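Local coordinates for uncharacterized NTF2-like protein (Mesorhizobium loti, PDB 3FH1), which is of unknown function but has the cone-shaped fold of the NTF2 and SnoaL-like superfamily, whose members often bind or convert small molecules in a pocket, at residues F26-P35 and W70-F81; N105-M113 and V121-G129. All coordinates share one frame; numbering follows the deposited sequence.

Contact 1: residues F26-P35 and W70-F81; sequences FNDVFQLHDP and WSAIATQPGTRF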
loop_
_atom_site.group_PDB
_atom_site.type_symbol
_atom_site.label_atom_id
_atom_site.label_comp_id
_atom_site.label_asym_id
_atom_site.label_seq_id
_atom_site.Cartn_x
_atom_site.Cartn_y
_atom_site.Cartn_z
ATOM N N PHE A 26 -9.505 -7.439 -12.904
ATOM C CA PHE A 26 -10.028 -6.829 -11.685
ATOM C C PHE A 26 -10.248 -5.317 -11.868
ATOM O O PHE A 26 -11.329 -4.796 -11.621
ATOM C CB PHE A 26 -9.064 -7.078 -10.540
ATOM C CG PHE A 26 -9.488 -6.452 -9.255
ATOM C CD1 PHE A 26 -10.430 -7.055 -8.457
ATOM C CD2 PHE A 26 -8.906 -5.270 -8.826
ATOM C CE1 PHE A 26 -10.812 -6.488 -7.255
ATOM C CE2 PHE A 26 -9.290 -4.678 -7.643
ATOM C CZ PHE A 26 -10.227 -5.291 -6.827
ATOM N N ASN A 27 -9.243 -4.629 -12.376
ATOM C CA ASN A 27 -9.363 -3.189 -12.594
ATOM C C ASN A 27 -10.487 -2.849 -13.580
ATOM O O ASN A 27 -11.193 -1.845 -13.424
ATOM C CB ASN A 27 -8.013 -2.629 -13.029
ATOM C CG ASN A 27 -7.045 -2.457 -11.873
ATOM O OD1 ASN A 27 -7.464 -2.335 -10.691
ATOM N ND2 ASN A 27 -5.768 -2.383 -12.203
ATOM N N ASP A 28 -10.648 -3.685 -14.621
ATOM C CA ASP A 28 -11.684 -3.448 -15.628
ATOM C C ASP A 28 -13.064 -3.505 -15.018
ATOM O O ASP A 28 -13.951 -2.807 -15.467
ATOM C CB ASP A 28 -11.646 -4.466 -16.755
ATOM C CG ASP A 28 -10.561 -4.204 -17.778
ATOM O OD1 ASP A 28 -9.961 -3.106 -17.772
ATOM O OD2 ASP A 28 -10.312 -5.135 -18.594
ATOM N N VAL A 29 -13.258 -4.293 -13.958
ATOM C CA VAL A 29 -14.580 -4.335 -13.321
ATOM C C VAL A 29 -14.995 -2.917 -12.915
ATOM O O VAL A 29 -16.145 -2.512 -13.103
ATOM C CB VAL A 29 -14.575 -5.252 -12.074
ATOM C CG1 VAL A 29 -15.803 -4.929 -11.133
ATOM C CG2 VAL A 29 -14.501 -6.731 -12.495
ATOM N N PHE A 30 -14.045 -2.163 -12.389
ATOM C CA PHE A 30 -14.326 -0.828 -11.873
ATOM C C PHE A 30 -14.385 0.197 -12.973
ATOM O O PHE A 30 -15.219 1.091 -12.932
ATOM C CB PHE A 30 -13.345 -0.466 -10.742
ATOM C CG PHE A 30 -13.409 -1.448 -9.653
ATOM C CD1 PHE A 30 -14.376 -1.359 -8.682
ATOM C CD2 PHE A 30 -12.583 -2.546 -9.663
ATOM C CE1 PHE A 30 -14.490 -2.344 -7.713
ATOM C CE2 PHE A 30 -12.723 -3.539 -8.702
ATOM C CZ PHE A 30 -13.668 -3.408 -7.730
ATOM N N GLN A 31 -13.480 0.084 -13.925
ATOM C CA GLN A 31 -13.437 1.032 -15.052
ATOM C C GLN A 31 -14.664 0.919 -15.938
ATOM O O GLN A 31 -15.172 1.937 -16.422
ATOM C CB GLN A 31 -12.193 0.788 -15.876
ATOM C CG GLN A 31 -10.891 1.055 -15.109
ATOM C CD GLN A 31 -10.784 2.501 -14.612
ATOM O OE1 GLN A 31 -10.808 3.447 -15.410
ATOM N NE2 GLN A 31 -10.698 2.674 -13.313
ATOM N N LEU A 32 -15.165 -0.305 -16.130
ATOM C CA LEU A 32 -16.332 -0.572 -16.953
ATOM C C LEU A 32 -17.636 -0.627 -16.154
ATOM O O LEU A 32 -18.701 -0.796 -16.721
ATOM C CB LEU A 32 -16.140 -1.895 -17.692
ATOM C CG LEU A 32 -14.901 -1.952 -18.595
ATOM C CD1 LEU A 32 -14.818 -3.333 -19.207
ATOM C CD2 LEU A 32 -14.930 -0.889 -19.679
ATOM N N HIS A 33 -17.547 -0.435 -14.845
ATOM C CA HIS A 33 -18.696 -0.546 -13.932
ATOM C C HIS A 33 -19.473 -1.839 -14.198
ATOM O O HIS A 33 -20.707 -1.838 -14.349
ATOM C CB HIS A 33 -19.591 0.678 -14.019
ATOM C CG HIS A 33 -18.870 1.948 -13.745
ATOM N ND1 HIS A 33 -18.599 2.386 -12.469
ATOM C CD2 HIS A 33 -18.346 2.873 -14.586
ATOM C CE1 HIS A 33 -17.941 3.534 -12.537
ATOM N NE2 HIS A 33 -17.777 3.849 -13.810
ATOM N N ASP A 34 -18.742 -2.941 -14.291
ATOM C CA ASP A 34 -19.331 -4.213 -14.702
ATOM C C ASP A 34 -18.799 -5.343 -13.837
ATOM O O ASP A 34 -17.676 -5.769 -13.998
ATOM C CB ASP A 34 -19.000 -4.481 -16.178
ATOM C CG ASP A 34 -19.644 -5.752 -16.678
ATOM O OD1 ASP A 34 -20.244 -6.481 -15.860
ATOM O OD2 ASP A 34 -19.551 -6.019 -17.894
ATOM N N PRO A 35 -19.587 -5.782 -12.871
ATOM C CA PRO A 35 -19.063 -6.774 -11.972
ATOM C C PRO A 35 -19.148 -8.226 -12.425
ATOM O O PRO A 35 -18.886 -9.103 -11.623
ATOM C CB PRO A 35 -19.947 -6.585 -10.739
ATOM C CG PRO A 35 -21.205 -6.108 -11.232
ATOM C CD PRO A 35 -20.956 -5.379 -12.502
ATOM N N TRP A 70 -17.462 -5.477 -3.690
ATOM C CA TRP A 70 -16.892 -4.912 -4.896
ATOM C C TRP A 70 -17.941 -4.583 -5.977
ATOM O O TRP A 70 -17.800 -3.600 -6.706
ATOM C CB TRP A 70 -15.825 -5.826 -5.424
ATOM C CG TRP A 70 -14.515 -5.649 -4.729
ATOM C CD1 TRP A 70 -13.954 -4.469 -4.308
ATOM C CD2 TRP A 70 -13.546 -6.668 -4.449
ATOM N NE1 TRP A 70 -12.686 -4.707 -3.793
ATOM C CE2 TRP A 70 -12.412 -6.035 -3.924
ATOM C CE3 TRP A 70 -13.510 -8.059 -4.654
ATOM C CZ2 TRP A 70 -11.296 -6.750 -3.534
ATOM C CZ3 TRP A 70 -12.423 -8.749 -4.262
ATOM C CH2 TRP A 70 -11.311 -8.095 -3.698
ATOM N N SER A 71 -18.983 -5.404 -6.098
ATOM C CA SER A 71 -20.074 -5.153 -7.062
ATOM C C SER A 71 -20.795 -3.840 -6.769
ATOM O O SER A 71 -21.153 -3.074 -7.670
ATOM C CB SER A 71 -21.074 -6.318 -7.052
ATOM O OG SER A 71 -20.454 -7.516 -7.480
ATOM N N ALA A 72 -21.038 -3.596 -5.497
ATOM C CA ALA A 72 -21.725 -2.383 -5.098
ATOM C C ALA A 72 -20.823 -1.187 -5.423
ATOM O O ALA A 72 -21.304 -0.147 -5.879
ATOM C CB ALA A 72 -22.048 -2.416 -3.604
ATOM N N ILE A 73 -19.547 -1.312 -5.089
ATOM C CA ILE A 73 -18.559 -0.242 -5.329
ATOM C C ILE A 73 -18.519 0.076 -6.813
ATOM O O ILE A 73 -18.573 1.249 -7.190
ATOM C CB ILE A 73 -17.160 -0.557 -4.773
ATOM C CG1 ILE A 73 -17.218 -0.528 -3.231
ATOM C CG2 ILE A 73 -16.099 0.476 -5.320
ATOM C CD1 ILE A 73 -15.991 -1.129 -2.561
ATOM N N ALA A 74 -18.449 -0.958 -7.633
ATOM C CA ALA A 74 -18.315 -0.814 -9.096
ATOM C C ALA A 74 -19.502 -0.182 -9.770
ATOM O O ALA A 74 -19.376 0.339 -10.870
ATOM C CB ALA A 74 -18.042 -2.174 -9.767
ATOM N N THR A 75 -20.658 -0.315 -9.157
ATOM C CA THR A 75 -21.889 0.132 -9.774
ATOM C C THR A 75 -22.563 1.309 -9.061
ATOM O O THR A 75 -23.691 1.675 -9.422
ATOM C CB THR A 75 -22.911 -1.047 -9.914
ATOM O OG1 THR A 75 -23.242 -1.539 -8.613
ATOM C CG2 THR A 75 -22.337 -2.151 -10.785
ATOM N N GLN A 76 -21.905 1.922 -8.082
ATOM C CA GLN A 76 -22.505 3.051 -7.360
ATOM C C GLN A 76 -22.550 4.288 -8.268
ATOM O O GLN A 76 -21.497 4.781 -8.675
ATOM C CB GLN A 76 -21.705 3.357 -6.084
ATOM C CG GLN A 76 -22.282 4.453 -5.185
ATOM C CD GLN A 76 -23.661 4.118 -4.642
ATOM O OE1 GLN A 76 -24.045 2.953 -4.545
ATOM N NE2 GLN A 76 -24.414 5.147 -4.282
ATOM N N PRO A 77 -23.760 4.806 -8.583
ATOM C CA PRO A 77 -23.854 5.984 -9.451
ATOM C C PRO A 77 -23.015 7.169 -8.991
ATOM O O PRO A 77 -22.863 7.446 -7.779
ATOM C CB PRO A 77 -25.363 6.343 -9.429
ATOM C CG PRO A 77 -26.037 5.096 -9.037
ATOM C CD PRO A 77 -25.085 4.340 -8.146
ATOM N N GLY A 78 -22.425 7.835 -9.967
ATOM C CA GLY A 78 -21.669 9.043 -9.715
ATOM C C GLY A 78 -20.280 8.854 -9.170
ATOM O O GLY A 78 -19.651 9.829 -8.792
ATOM N N THR A 79 -19.807 7.612 -9.138
ATOM C CA THR A 79 -18.491 7.312 -8.581
ATOM C C THR A 79 -17.637 6.631 -9.636
ATOM O O THR A 79 -18.156 5.993 -10.562
ATOM C CB THR A 79 -18.596 6.399 -7.385
ATOM O OG1 THR A 79 -19.038 5.109 -7.813
ATOM C CG2 THR A 79 -19.552 6.953 -6.350
ATOM N N ARG A 80 -16.320 6.798 -9.513
ATOM C CA ARG A 80 -15.370 6.195 -10.439
ATOM C C ARG A 80 -13.987 6.122 -9.793
ATOM O O ARG A 80 -13.758 6.657 -8.707
ATOM C CB ARG A 80 -15.277 7.007 -11.740
ATOM C CG ARG A 80 -14.385 8.262 -11.671
ATOM C CD ARG A 80 -14.425 9.076 -12.962
ATOM N NE ARG A 80 -13.568 10.261 -12.890
ATOM C CZ ARG A 80 -13.949 11.464 -12.441
ATOM N NH1 ARG A 80 -15.189 11.678 -12.008
ATOM N NH2 ARG A 80 -13.074 12.465 -12.418
ATOM N N PHE A 81 -13.085 5.435 -10.472
ATOM C CA PHE A 81 -11.685 5.378 -10.067
ATOM C C PHE A 81 -10.778 5.775 -11.214
ATOM O O PHE A 81 -11.017 5.378 -12.358
ATOM C CB PHE A 81 -11.250 3.956 -9.660
ATOM C CG PHE A 81 -11.870 3.442 -8.389
ATOM C CD1 PHE A 81 -13.112 2.829 -8.389
ATOM C CD2 PHE A 81 -11.188 3.505 -7.197
ATOM C CE1 PHE A 81 -13.671 2.340 -7.180
ATOM C CE2 PHE A 81 -11.742 3.018 -6.024
ATOM C CZ PHE A 81 -13.002 2.421 -6.046
HETATM O O HOH W 1 -14.131 3.797 -12.557
#
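Phe26 and Phe30, one helical turn apart, both turn a ring edge to the indole face of Trp70, and with Phe81 they make an aromatic cluster where two helices of the NTF2-like cone pack together. The axes of helices 26-31 and 70-75 come within 9.0 Å at 45°. Phe26 meets the six-membered ring in a T-shaped pair, centroids 5.0 Å apart and planes roughly perpendicular. Its CG lies anti to the backbone N (chi1 178°), which carries CE1 and CZ over the indole. Phe30 makes an offset edge-to-face pair with the five-membered ring, CZ lying 3.6 Å from Trp70 CD1.

Aliphatic groups fill in beside the rings. Ala74 CB touches both Val29 CG1 and Phe30 CD1, Ile73 CG2 reaches Phe30 CE1, and beyond the helix end Pro35 CD lies against Thr75 CG2. Leu38 of helix 38-41 packs on both Val29 and Trp70. The indole NE1 is hydrogen-bonded to an unidentified ligand, probably from the crystallisation liquor, consistent with a place at the pocket of the cone.

Polar bonds gather where helix 16-31 ends in a Schellman motif, with His33 at positive phi as its C-prime residue. His33 ND1 donates to Ala74 O at 2.7 Å, the acceptor close to the imidazole plane, while Phe30 O sits over one ring face. This bond ties the end of helix 16-31 to the backbone of helix 63-75 at Ala74. A water bridges Phe30 O and Phe81 N, joining helix to strand. Alongside it Gln31, its chain bent at chi2, folds back so that NE2 donates to Phe81 O at 2.9 Å, nearly straight at 165° but from above the carbonyl plane.

Contact 2: residues N105-M113 and V121-G129; sequences NSVRGVNLM and VEAMGYVKG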
loop_
_atom_site.group_PDB
_atom_site.type_symbol
_atom_site.label_atom_id
_atom_site.label_comp_id
_atom_site.label_asym_id
_atom_site.label_seq_id
_atom_site.Cartn_x
_atom_site.Cartn_y
_atom_site.Cartn_z
ATOM N N ASN A 105 -16.066 15.040 -4.501
ATOM C CA ASN A 105 -14.776 14.966 -3.805
ATOM C C ASN A 105 -14.014 13.721 -4.285
ATOM O O ASN A 105 -14.599 12.828 -4.896
ATOM C CB ASN A 105 -15.002 14.909 -2.285
ATOM C CG ASN A 105 -15.565 16.210 -1.733
ATOM O OD1 ASN A 105 -15.078 17.283 -2.065
ATOM N ND2 ASN A 105 -16.592 16.115 -0.893
ATOM N N SER A 106 -12.727 13.659 -3.979
ATOM C CA SER A 106 -11.961 12.466 -4.282
ATOM C C SER A 106 -11.044 12.171 -3.136
ATOM O O SER A 106 -10.872 13.018 -2.244
ATOM C CB SER A 106 -11.131 12.619 -5.557
ATOM O OG SER A 106 -10.041 13.510 -5.382
ATOM N N VAL A 107 -10.486 10.969 -3.152
ATOM C CA VAL A 107 -9.478 10.570 -2.193
ATOM C C VAL A 107 -8.497 9.590 -2.874
ATOM O O VAL A 107 -8.888 8.729 -3.667
ATOM C CB VAL A 107 -10.074 9.960 -0.892
ATOM C CG1 VAL A 107 -10.900 8.672 -1.181
ATOM C CG2 VAL A 107 -8.966 9.708 0.149
ATOM N N ARG A 108 -7.205 9.758 -2.615
ATOM C CA ARG A 108 -6.232 8.780 -3.086
ATOM C C ARG A 108 -6.135 7.596 -2.148
ATOM O O ARG A 108 -6.272 7.724 -0.927
ATOM C CB ARG A 108 -4.876 9.436 -3.270
ATOM C CG ARG A 108 -4.811 10.609 -4.203
ATOM C CD ARG A 108 -3.417 11.185 -4.260
ATOM N NE ARG A 108 -2.458 10.320 -4.940
ATOM C CZ ARG A 108 -1.157 10.299 -4.661
ATOM N NH1 ARG A 108 -0.653 11.095 -3.752
ATOM N NH2 ARG A 108 -0.353 9.491 -5.324
ATOM N N GLY A 109 -5.831 6.439 -2.725
ATOM C CA GLY A 109 -5.713 5.181 -1.966
ATOM C C GLY A 109 -4.896 4.151 -2.667
ATOM O O GLY A 109 -4.323 4.379 -3.747
ATOM N N VAL A 110 -4.825 2.986 -2.046
ATOM C CA VAL A 110 -4.054 1.899 -2.569
ATOM C C VAL A 110 -4.673 0.588 -2.101
ATOM O O VAL A 110 -5.239 0.491 -0.982
ATOM C CB VAL A 110 -2.558 1.956 -2.082
ATOM C CG1 VAL A 110 -2.448 1.817 -0.552
ATOM C CG2 VAL A 110 -1.686 0.952 -2.893
ATOM N N ASN A 111 -4.588 -0.412 -2.978
ATOM C CA ASN A 111 -4.917 -1.779 -2.627
ATOM C C ASN A 111 -3.627 -2.636 -2.673
ATOM O O ASN A 111 -2.821 -2.545 -3.630
ATOM C CB ASN A 111 -5.827 -2.466 -3.652
ATOM C CG ASN A 111 -7.249 -2.018 -3.590
ATOM O OD1 ASN A 111 -7.582 -0.999 -3.035
ATOM N ND2 ASN A 111 -8.141 -2.852 -4.149
ATOM N N LEU A 112 -3.418 -3.446 -1.631
ATOM C CA LEU A 112 -2.413 -4.491 -1.638
ATOM C C LEU A 112 -3.109 -5.819 -1.892
ATOM O O LEU A 112 -3.949 -6.287 -1.110
ATOM C CB LEU A 112 -1.663 -4.598 -0.317
ATOM C CG LEU A 112 -0.409 -3.749 -0.177
ATOM C CD1 LEU A 112 -0.786 -2.234 -0.304
ATOM C CD2 LEU A 112 0.320 -4.075 1.158
HETATM N N MSE A 113 -2.690 -6.452 -2.965
HETATM C CA MSE A 113 -3.389 -7.636 -3.483
HETATM C C MSE A 113 -2.532 -8.830 -3.479
HETATM O O MSE A 113 -1.344 -8.739 -3.771
HETATM C CB MSE A 113 -3.847 -7.380 -4.943
HETATM C CG MSE A 113 -4.632 -6.105 -5.163
HETATM SE SE MSE A 113 -6.417 -6.147 -4.496
HETATM C CE MSE A 113 -7.154 -7.296 -5.856
ATOM N N VAL A 121 -6.920 -13.892 -3.146
ATOM C CA VAL A 121 -7.182 -14.396 -1.812
ATOM C C VAL A 121 -7.169 -13.326 -0.738
ATOM O O VAL A 121 -7.684 -13.555 0.338
ATOM C CB VAL A 121 -6.218 -15.469 -1.401
ATOM C CG1 VAL A 121 -6.439 -16.733 -2.195
ATOM C CG2 VAL A 121 -4.760 -15.021 -1.425
ATOM N N GLU A 122 -6.561 -12.174 -1.047
ATOM C CA GLU A 122 -6.381 -11.109 -0.062
ATOM C C GLU A 122 -6.363 -9.774 -0.789
ATOM O O GLU A 122 -5.743 -9.608 -1.856
ATOM C CB GLU A 122 -5.066 -11.341 0.693
ATOM C CG GLU A 122 -4.654 -10.312 1.699
ATOM C CD GLU A 122 -3.363 -10.729 2.435
ATOM O OE1 GLU A 122 -2.258 -10.680 1.829
ATOM O OE2 GLU A 122 -3.471 -11.128 3.616
ATOM N N ALA A 123 -7.127 -8.828 -0.263
ATOM C CA ALA A 123 -7.131 -7.460 -0.785
ATOM C C ALA A 123 -7.180 -6.547 0.427
ATOM O O ALA A 123 -8.134 -6.620 1.228
ATOM C CB ALA A 123 -8.332 -7.176 -1.677
HETATM N N MSE A 124 -6.203 -5.649 0.542
HETATM C CA MSE A 124 -6.078 -4.761 1.720
HETATM C C MSE A 124 -6.027 -3.302 1.286
HETATM O O MSE A 124 -5.087 -2.872 0.622
HETATM C CB MSE A 124 -4.825 -5.154 2.522
HETATM C CG MSE A 124 -4.816 -6.602 2.934
HETATM SE SE MSE A 124 -3.149 -7.005 3.735
HETATM C CE MSE A 124 -3.548 -8.481 4.743
ATOM N N GLY A 125 -7.051 -2.548 1.646
ATOM C CA GLY A 125 -7.213 -1.188 1.175
ATOM C C GLY A 125 -6.870 -0.128 2.188
ATOM O O GLY A 125 -7.148 -0.257 3.390
ATOM N N TYR A 126 -6.215 0.948 1.691
ATOM C CA TYR A 126 -5.872 2.099 2.511
ATOM C C TYR A 126 -6.074 3.412 1.754
ATOM O O TYR A 126 -6.093 3.391 0.530
ATOM C CB TYR A 126 -4.426 2.024 2.952
ATOM C CG TYR A 126 -4.004 0.745 3.675
ATOM C CD1 TYR A 126 -3.772 -0.418 2.984
ATOM C CD2 TYR A 126 -3.867 0.712 5.042
ATOM C CE1 TYR A 126 -3.347 -1.574 3.645
ATOM C CE2 TYR A 126 -3.461 -0.438 5.705
ATOM C CZ TYR A 126 -3.222 -1.599 5.005
ATOM O OH TYR A 126 -2.810 -2.760 5.659
ATOM N N VAL A 127 -6.174 4.529 2.479
ATOM C CA VAL A 127 -6.460 5.826 1.910
ATOM C C VAL A 127 -5.624 6.899 2.553
ATOM O O VAL A 127 -5.012 6.676 3.579
ATOM C CB VAL A 127 -7.950 6.211 2.081
ATOM C CG1 VAL A 127 -8.826 5.371 1.148
ATOM C CG2 VAL A 127 -8.418 6.080 3.555
ATOM N N LYS A 128 -5.610 8.087 1.971
ATOM C CA LYS A 128 -5.131 9.260 2.706
ATOM C C LYS A 128 -6.189 9.588 3.718
ATOM O O LYS A 128 -7.391 9.482 3.429
ATOM C CB LYS A 128 -4.942 10.437 1.748
ATOM C CG LYS A 128 -3.946 10.127 0.621
ATOM C CD LYS A 128 -2.540 9.742 1.158
ATOM C CE LYS A 128 -1.484 9.587 0.036
ATOM N NZ LYS A 128 -0.110 9.175 0.516
ATOM N N GLY A 129 -5.753 9.994 4.899
ATOM C CA GLY A 129 -6.660 10.166 6.019
ATOM C C GLY A 129 -6.993 11.582 6.370
ATOM O O GLY A 129 -7.703 11.688 7.380
ATOM O OXT GLY A 129 -6.587 12.601 5.769
#
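Strands 106-113 and 121-127 run antiparallel as the two arms of a beta hairpin, their axes 4.5 Å apart, with hydrogen-bonded pairs Val110-Tyr126 and Leu112-Met124 alternating with non-hydrogen-bonded pairs. Each hydrogen-bonded pair is joined by two backbone bonds of 2.9 Å, Leu112 N to Met124 O being the straightest at 172°, and Lys128 N to Arg108 O continues the ladder past the strand end. At the non-hydrogen-bonded pair Gly109-Val127 the CA atoms are only 4.0 Å apart, and Gly109 CA lies 3.1 Å from Tyr126 O; a glycine brings no side chain into this tight spot.

On the face with Asn111, selenomethionine Met113 bends at chi2 and chi3 and lays SE 3.6 Å from Ala123 CB. Val107, its CG2 anti to the backbone N, sets that methyl 4.1 Å from Val127 CB. The other face carries Val110 and Tyr126, whose CG1 and CB meet at 4.0 Å, beside Leu112 and Met124. Arg108 and Lys128 run side by side, pointing the same way, but their charged ends have separate partners: Arg108 NE pairs with Glu84, and NH1 with Glu49 of the second subunit, while Lys128 NZ bonds to Gly125 O of that subunit.

The Val110-Tyr126 face looks to the second subunit, whose Tyr126 packs on Val110 and whose Arg96 packs on Met124. Helix 16-31 lies against the opposite face, where its Phe26 touches Asn111 and Met113; strand 92-100 flanks 106-113, with Trp97 NE1 donating to Asn111 OD1, and strand 46-49 pairs beyond 119-127.

In the fold
Contact 1 packs helix on helix and helix end on strand on the helical side of the sheet, only partly buried, whereas contact 2 is a buried strand pair within the sheet; their centres lie 15 Å apart. Aromatic edges and a few side-chain bonds to carbonyls hold the first, a regular backbone ladder the second. They meet directly: Trp70 CZ2 packs 3.5 Å from Ala123 CB. Asn111 ND2 makes a weak hydrogen bond to an unidentified ligand, as Trp70 does more firmly, consistent with a pocket between helices and sheet. Only contact 2 also faces the second subunit, and Arg108 and Lys128 both bond across that interface.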